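Local coordinates for RedY-like protein (Hahella chejuensis, PDB 2JDJ) that probably takes part in the biosynthesis of the red pigment prodigiosin, as a small two-subunit protein of the dimeric alpha/beta barrel clan, at residues 6-11 and 17-22. Numbering follows the deposited sequence.
Sequences HKIRLF and DAFEFW
Leu10 and Phe19 meet through one methyl and one aromatic face: CD2 of Leu10 lies 4.0 Å from the centroid of the Phe19 ring and 21° off the ring normal, the geometry of a CH-pi contact. The methyl is displaced toward the rim, and its shortest approach is to Phe19 CG, at 3.7 Å. Phe19 gets there because its CG stands anti to the backbone N (chi1 178°), which carries the ring off helix 16-30 toward strand 2-10. Leu10 answers with CG anti to its carbonyl carbon (chi1 -60°), only one of its two methyls meeting the ring. Two residues back on the same side of the strand, Ile8 adds its CG2 branch, 4.2 Å from Phe19 CZ and oblique to the ring. The alpha carbons of Leu10 and Phe19 are 8.4 Å apart, and the contacts between the two segments run through side-chain atoms. The ring of Tyr55 on adjacent strand 55-61 meets that of Phe19 at an inclined angle, while Met86 touches it from helix 74-86. The contact is part of the packing of helix 16-30 against one sheet face, consistent with this clan's ferredoxin-like fold. With all three residues buried and every touching atom carbon, it implies cohesion by dispersion and water exclusion.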
loop_
_atom_site.group_PDB
_atom_site.type_symbol
_atom_site.label_atom_id
_atom_site.label_comp_id
_atom_site.label_asym_id
_atom_site.label_seq_id
_atom_site.Cartn_x
_atom_site.Cartn_y
_atom_site.Cartn_z
ATOM N N HIS A 6 7.035 -0.665 1.180
ATOM C CA HIS A 6 8.170 -0.582 2.122
ATOM C C HIS A 6 7.851 0.283 3.341
ATOM O O HIS A 6 7.245 1.335 3.211
ATOM C CB HIS A 6 9.409 0.041 1.458
ATOM C CG HIS A 6 9.946 -0.733 0.303
ATOM N ND1 HIS A 6 10.097 -0.182 -0.950
ATOM C CD2 HIS A 6 10.368 -2.020 0.200
ATOM C CE1 HIS A 6 10.584 -1.092 -1.777
ATOM N NE2 HIS A 6 10.776 -2.211 -1.100
ATOM N N LYS A 7 8.284 -0.162 4.516
ATOM C CA LYS A 7 8.333 0.697 5.684
ATOM C C LYS A 7 9.689 1.351 5.566
ATOM O O LYS A 7 10.685 0.670 5.273
ATOM C CB LYS A 7 8.269 -0.116 6.978
ATOM C CG LYS A 7 6.930 -0.818 7.196
ATOM C CD LYS A 7 6.977 -1.631 8.455
ATOM C CE LYS A 7 5.576 -2.093 8.886
ATOM N NZ LYS A 7 5.755 -3.077 10.019
ATOM N N ILE A 8 9.721 2.664 5.767
ATOM C CA ILE A 8 10.944 3.462 5.603
ATOM C C ILE A 8 11.271 4.189 6.893
ATOM O O ILE A 8 10.440 4.924 7.408
ATOM C CB ILE A 8 10.764 4.500 4.464
ATOM C CG1 ILE A 8 10.635 3.773 3.108
ATOM C CG2 ILE A 8 11.928 5.529 4.483
ATOM C CD1 ILE A 8 10.048 4.629 1.999
ATOM N N ARG A 9 12.486 4.010 7.410
ATOM C CA ARG A 9 12.895 4.702 8.615
ATOM C C ARG A 9 13.958 5.749 8.280
ATOM O O ARG A 9 14.967 5.414 7.674
ATOM C CB ARG A 9 13.456 3.704 9.631
ATOM C CG ARG A 9 13.513 4.206 11.058
ATOM C CD ARG A 9 14.248 3.221 11.980
ATOM N NE ARG A 9 15.634 3.045 11.570
ATOM C CZ ARG A 9 16.666 3.780 12.009
ATOM N NH1 ARG A 9 16.506 4.737 12.917
ATOM N NH2 ARG A 9 17.881 3.535 11.548
ATOM N N LEU A 10 13.732 6.997 8.686
ATOM C CA LEU A 10 14.745 8.045 8.579
ATOM C C LEU A 10 15.817 7.795 9.617
ATOM O O LEU A 10 15.513 7.401 10.735
ATOM C CB LEU A 10 14.125 9.418 8.819
ATOM C CG LEU A 10 12.993 9.924 7.916
ATOM C CD1 LEU A 10 12.690 11.425 8.205
ATOM C CD2 LEU A 10 13.314 9.720 6.446
ATOM N N PHE A 11 17.074 7.996 9.251
ATOM C CA PHE A 11 18.156 7.951 10.221
ATOM C C PHE A 11 17.994 9.102 11.219
ATOM O O PHE A 11 18.368 9.007 12.385
ATOM C CB PHE A 11 19.515 8.043 9.518
ATOM C CG PHE A 11 19.782 6.909 8.558
ATOM C CD1 PHE A 11 19.669 5.590 8.971
ATOM C CD2 PHE A 11 20.161 7.166 7.253
ATOM C CE1 PHE A 11 19.922 4.558 8.092
ATOM C CE2 PHE A 11 20.415 6.134 6.367
ATOM C CZ PHE A 11 20.295 4.836 6.788
ATOM N N ASP A 17 12.204 17.195 6.251
ATOM C CA ASP A 17 11.869 18.130 5.197
ATOM C C ASP A 17 12.691 17.929 3.915
ATOM O O ASP A 17 12.140 18.006 2.820
ATOM C CB ASP A 17 11.935 19.544 5.713
ATOM C CG ASP A 17 13.321 20.039 5.787
ATOM O OD1 ASP A 17 14.186 19.224 6.186
ATOM O OD2 ASP A 17 13.539 21.210 5.389
ATOM N N ALA A 18 13.982 17.626 4.050
ATOM C CA ALA A 18 14.811 17.213 2.911
ATOM C C ALA A 18 14.298 15.936 2.253
ATOM O O ALA A 18 14.232 15.852 1.017
ATOM C CB ALA A 18 16.257 17.046 3.347
ATOM N N PHE A 19 13.954 14.941 3.071
ATOM C CA PHE A 19 13.374 13.687 2.578
ATOM C C PHE A 19 12.117 13.944 1.754
ATOM O O PHE A 19 12.018 13.527 0.597
ATOM C CB PHE A 19 13.058 12.707 3.736
ATOM C CG PHE A 19 12.409 11.437 3.275
ATOM C CD1 PHE A 19 13.170 10.433 2.662
ATOM C CD2 PHE A 19 11.043 11.247 3.413
ATOM C CE1 PHE A 19 12.591 9.287 2.218
ATOM C CE2 PHE A 19 10.432 10.070 2.946
ATOM C CZ PHE A 19 11.207 9.094 2.352
ATOM N N GLU A 20 11.154 14.638 2.352
ATOM C CA GLU A 20 9.877 14.906 1.665
ATOM C C GLU A 20 10.013 15.758 0.408
ATOM O O GLU A 20 9.260 15.574 -0.530
ATOM C CB GLU A 20 8.853 15.526 2.627
ATOM C CG GLU A 20 8.528 14.574 3.770
ATOM C CD GLU A 20 7.334 14.973 4.614
ATOM O OE1 GLU A 20 6.480 15.743 4.137
ATOM O OE2 GLU A 20 7.247 14.472 5.768
ATOM N N PHE A 21 10.962 16.691 0.388
ATOM C CA PHE A 21 11.164 17.478 -0.824
ATOM C C PHE A 21 11.727 16.576 -1.939
ATOM O O PHE A 21 11.322 16.681 -3.103
ATOM C CB PHE A 21 12.069 18.703 -0.584
ATOM C CG PHE A 21 12.241 19.541 -1.825
ATOM C CD1 PHE A 21 11.344 20.582 -2.107
ATOM C CD2 PHE A 21 13.246 19.242 -2.750
ATOM C CE1 PHE A 21 11.469 21.337 -3.281
ATOM C CE2 PHE A 21 13.363 19.978 -3.928
ATOM C CZ PHE A 21 12.475 21.025 -4.187
ATOM N N TRP A 22 12.673 15.708 -1.567
ATOM C CA TRP A 22 13.277 14.737 -2.472
ATOM C C TRP A 22 12.221 13.790 -3.015
ATOM O O TRP A 22 12.137 13.571 -4.231
ATOM C CB TRP A 22 14.413 13.971 -1.791
ATOM C CG TRP A 22 14.946 12.847 -2.639
ATOM C CD1 TRP A 22 15.893 12.932 -3.628
ATOM C CD2 TRP A 22 14.539 11.470 -2.589
ATOM N NE1 TRP A 22 16.100 11.686 -4.198
ATOM C CE2 TRP A 22 15.286 10.772 -3.575
ATOM C CE3 TRP A 22 13.614 10.757 -1.810
ATOM C CZ2 TRP A 22 15.128 9.388 -3.801
ATOM C CZ3 TRP A 22 13.460 9.386 -2.034
ATOM C CH2 TRP A 22 14.216 8.718 -3.022
#